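Local coordinates for FrnE protein (Deinococcus radiodurans, PDB 5E59) that probably acts as a thiol-disulfide oxidoreductase of the DsbA-like FrnE family, built on a thioredoxin domain, at residues A[111-116]-A[127-132]. Residues are numbered along the deposited sequence; the frame is centred on the assembly and turned at random.
Sequences LAHQLI and AMKERL
M128 and L115 both carry CG anti to the backbone N (chi1 -165° and -177°), which sends each side chain into the gap between helices 110-121 and 125-137. Bends at chi2 and chi3 then turn the M128 thioether across L115 at about a right angle, with SD 3.7 Å from L115 CD2 and CE equally near that methyl. Nearer its backbone, M128 packs CG 4.0 Å from I116 CA, at the pair whose CA atoms are nearest across the segments. With M128 cut back to an alanine, L115 CD2 would be likely to lose the sulfur and CE methyl that cover it, opening a gap between the helices. I116 also packs against K129 and L132: its CG1 meets L132 CD1 at 3.5 Å, and its CD1 extends to the aliphatic chain of K129, 3.8 Å from CD. The other L132 branch, CD2, reaches A112 CB at 4.2 Å. The short segments run roughly antiparallel (150° between N-to-C directions), with axes 9.6 Å apart, as suits a helical hairpin in the helical part of a DsbA-like fold. Helix 146-156 packs on L132 and helix 160-169 on L115, so further helices close over this core. At its polar margin, K129 NZ stands oblique to the H113 ring, 4.4 Å from CE1; the K129 side chain lies near, without touching, the C22/C25 pair. Cohesion between the segments is therefore apolar, while K129 NZ and H113 NE2 hydrogen-bond to S18, the last residue of strand 12-18, and to D19 just after it.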
ATOM      1  N   LEU A 111       7.934   1.996  12.374  1.00 16.32           N
ATOM      2  CA  LEU A 111       8.872   3.053  11.975  1.00 16.49           C
ATOM      3  C   LEU A 111       8.959   3.203  10.455  1.00 20.76           C
ATOM      4  O   LEU A 111       9.107   4.317   9.936  1.00 16.79           O
ATOM      5  CB  LEU A 111      10.272   2.788  12.565  1.00 18.42           C
ATOM      6  CG  LEU A 111      10.394   3.111  14.064  1.00 21.02           C
ATOM      7  CD1 LEU A 111      11.682   2.511  14.682  1.00 18.03           C
ATOM      8  CD2 LEU A 111      10.376   4.616  14.283  1.00 25.33           C
ATOM      9  N   ALA A 112       8.855   2.081   9.743  1.00 14.47           N
ATOM     10  CA  ALA A 112       8.888   2.109   8.293  1.00 13.89           C
ATOM     11  C   ALA A 112       7.657   2.848   7.735  1.00 14.41           C
ATOM     12  O   ALA A 112       7.780   3.650   6.812  1.00 18.41           O
ATOM     13  CB  ALA A 112       8.977   0.682   7.742  1.00 12.71           C
ATOM     14  N   HIS A 113       6.480   2.597   8.304  1.00 15.76           N
ATOM     15  CA  HIS A 113       5.280   3.343   7.918  1.00 19.43           C
ATOM     16  C   HIS A 113       5.429   4.826   8.210  1.00 19.03           C
ATOM     17  O   HIS A 113       4.913   5.678   7.473  1.00 18.03           O
ATOM     18  CB  HIS A 113       4.042   2.799   8.632  1.00 19.69           C
ATOM     19  CG  HIS A 113       3.544   1.509   8.067  1.00 18.04           C
ATOM     20  ND1 HIS A 113       2.990   1.411   6.807  1.00 16.65           N
ATOM     21  CD2 HIS A 113       3.501   0.258   8.586  1.00 16.85           C
ATOM     22  CE1 HIS A 113       2.629   0.167   6.579  1.00 19.23           C
ATOM     23  NE2 HIS A 113       2.936  -0.560   7.644  1.00 14.52           N
ATOM     24  N   GLN A 114       6.137   5.145   9.287  1.00 18.52           N
ATOM     25  CA  GLN A 114       6.391   6.547   9.612  1.00 20.47           C
ATOM     26  C   GLN A 114       7.232   7.212   8.520  1.00 18.74           C
ATOM     27  O   GLN A 114       6.967   8.352   8.125  1.00 23.18           O
ATOM     28  CB  GLN A 114       7.084   6.670  10.972  1.00 19.52           C
ATOM     29  CG  GLN A 114       6.164   6.379  12.148  1.00 22.40           C
ATOM     30  CD  GLN A 114       6.866   6.573  13.478  1.00 27.47           C
ATOM     31  OE1 GLN A 114       7.580   7.555  13.669  1.00 23.17           O
ATOM     32  NE2 GLN A 114       6.696   5.618  14.386  1.00 21.06           N
ATOM     33  N   LEU A 115       8.233   6.487   8.030  1.00 17.93           N
ATOM     34  CA  LEU A 115       9.056   6.959   6.924  1.00 17.62           C
ATOM     35  C   LEU A 115       8.232   7.247   5.667  1.00 17.64           C
ATOM     36  O   LEU A 115       8.495   8.210   4.942  1.00 18.44           O
ATOM     37  CB  LEU A 115      10.138   5.933   6.591  1.00 16.49           C
ATOM     38  CG  LEU A 115      11.102   6.350   5.486  1.00 18.89           C
ATOM     39  CD1 LEU A 115      11.702   7.707   5.846  1.00 18.13           C
ATOM     40  CD2 LEU A 115      12.191   5.282   5.323  1.00 18.31           C
ATOM     41  N   ILE A 116       7.252   6.396   5.393  1.00 17.56           N
ATOM     42  CA  ILE A 116       6.426   6.601   4.205  1.00 17.10           C
ATOM     43  C   ILE A 116       5.643   7.899   4.389  1.00 19.85           C
ATOM     44  O   ILE A 116       5.526   8.706   3.462  1.00 21.02           O
ATOM     45  CB  ILE A 116       5.479   5.416   3.948  1.00 16.27           C
ATOM     46  CG1 ILE A 116       6.287   4.167   3.600  1.00 14.96           C
ATOM     47  CG2 ILE A 116       4.497   5.750   2.812  1.00 16.84           C
ATOM     48  CD1 ILE A 116       5.466   2.882   3.626  1.00 19.64           C
ATOM     49  N   ALA A 127       7.222   6.091  -4.086  1.00 18.04           N
ATOM     50  CA  ALA A 127       8.588   5.590  -4.265  1.00 17.57           C
ATOM     51  C   ALA A 127       9.132   5.016  -2.954  1.00 16.47           C
ATOM     52  O   ALA A 127       9.910   4.069  -2.962  1.00 16.86           O
ATOM     53  CB  ALA A 127       9.501   6.688  -4.776  1.00 18.70           C
ATOM     54  N   MET A 128       8.744   5.617  -1.835  1.00 16.87           N
ATOM     55  CA  MET A 128       9.197   5.142  -0.530  1.00 15.74           C
ATOM     56  C   MET A 128       8.540   3.793  -0.191  1.00 15.96           C
ATOM     57  O   MET A 128       9.206   2.881   0.293  1.00 15.15           O
ATOM     58  CB  MET A 128       8.891   6.174   0.559  1.00 16.39           C
ATOM     59  CG  MET A 128       9.649   5.926   1.887  1.00 17.10           C
ATOM     60  SD  MET A 128      11.451   6.129   1.779  1.00 17.72           S
ATOM     61  CE  MET A 128      12.015   4.426   1.702  1.00 14.94           C
ATOM     62  N   LYS A 129       7.232   3.684  -0.426  1.00 15.66           N
ATOM     63  CA  LYS A 129       6.496   2.427  -0.243  1.00 14.05           C
ATOM     64  C   LYS A 129       7.132   1.318  -1.082  1.00 13.48           C
ATOM     65  O   LYS A 129       7.424   0.233  -0.583  1.00 13.38           O
ATOM     66  CB  LYS A 129       5.014   2.616  -0.620  1.00 14.70           C
ATOM     67  CG  LYS A 129       4.152   1.321  -0.609  1.00 18.97           C
ATOM     68  CD  LYS A 129       4.024   0.734   0.793  1.00 22.94           C
ATOM     69  CE  LYS A 129       2.933  -0.351   0.873  1.00 17.87           C
ATOM     70  NZ  LYS A 129       2.846  -0.910   2.277  1.00 17.44           N
ATOM     71  N   GLU A 130       7.333   1.599  -2.368  1.00 14.53           N
ATOM     72  CA  GLU A 130       8.014   0.677  -3.287  1.00 13.93           C
ATOM     73  C   GLU A 130       9.388   0.221  -2.756  1.00 14.77           C
ATOM     74  O   GLU A 130       9.693  -0.968  -2.734  1.00 13.41           O
ATOM     75  CB  GLU A 130       8.195   1.356  -4.651  1.00 15.03           C
ATOM     76  CG  GLU A 130       9.051   0.561  -5.639  1.00 16.48           C
ATOM     77  CD  GLU A 130       8.325  -0.656  -6.178  1.00 20.18           C
ATOM     78  OE1 GLU A 130       7.071  -0.666  -6.153  1.00 16.60           O
ATOM     79  OE2 GLU A 130       9.007  -1.601  -6.614  1.00 24.91           O
ATOM     80  N   ARG A 131      10.223   1.174  -2.358  1.00 16.43           N
ATOM     81  CA  ARG A 131      11.575   0.849  -1.871  1.00 14.46           C
ATOM     82  C   ARG A 131      11.520  -0.069  -0.670  1.00 12.49           C
ATOM     83  O   ARG A 131      12.307  -1.017  -0.552  1.00 13.12           O
ATOM     84  CB  ARG A 131      12.345   2.119  -1.481  1.00 14.14           C
ATOM     85  CG  ARG A 131      13.817   1.866  -1.157  1.00 20.46           C
ATOM     86  CD  ARG A 131      14.554   1.420  -2.401  1.00 21.34           C
ATOM     87  NE  ARG A 131      15.886   0.871  -2.148  1.00 18.64           N
ATOM     88  CZ  ARG A 131      16.106  -0.396  -1.807  1.00 15.00           C
ATOM     89  NH1 ARG A 131      15.078  -1.224  -1.643  1.00 13.98           N
ATOM     90  NH2 ARG A 131      17.345  -0.838  -1.624  1.00 15.07           N
ATOM     91  N   LEU A 132      10.606   0.242   0.242  1.00 12.95           N
ATOM     92  CA  LEU A 132      10.497  -0.522   1.484  1.00 14.32           C
ATOM     93  C   LEU A 132       9.974  -1.923   1.218  1.00 16.41           C
ATOM     94  O   LEU A 132      10.411  -2.870   1.855  1.00 11.74           O
ATOM     95  CB  LEU A 132       9.590   0.194   2.480  1.00 11.84           C
ATOM     96  CG  LEU A 132      10.317   1.368   3.144  1.00 15.25           C
ATOM     97  CD1 LEU A 132       9.320   2.363   3.667  1.00 16.28           C
ATOM     98  CD2 LEU A 132      11.246   0.872   4.272  1.00 12.26           C
TER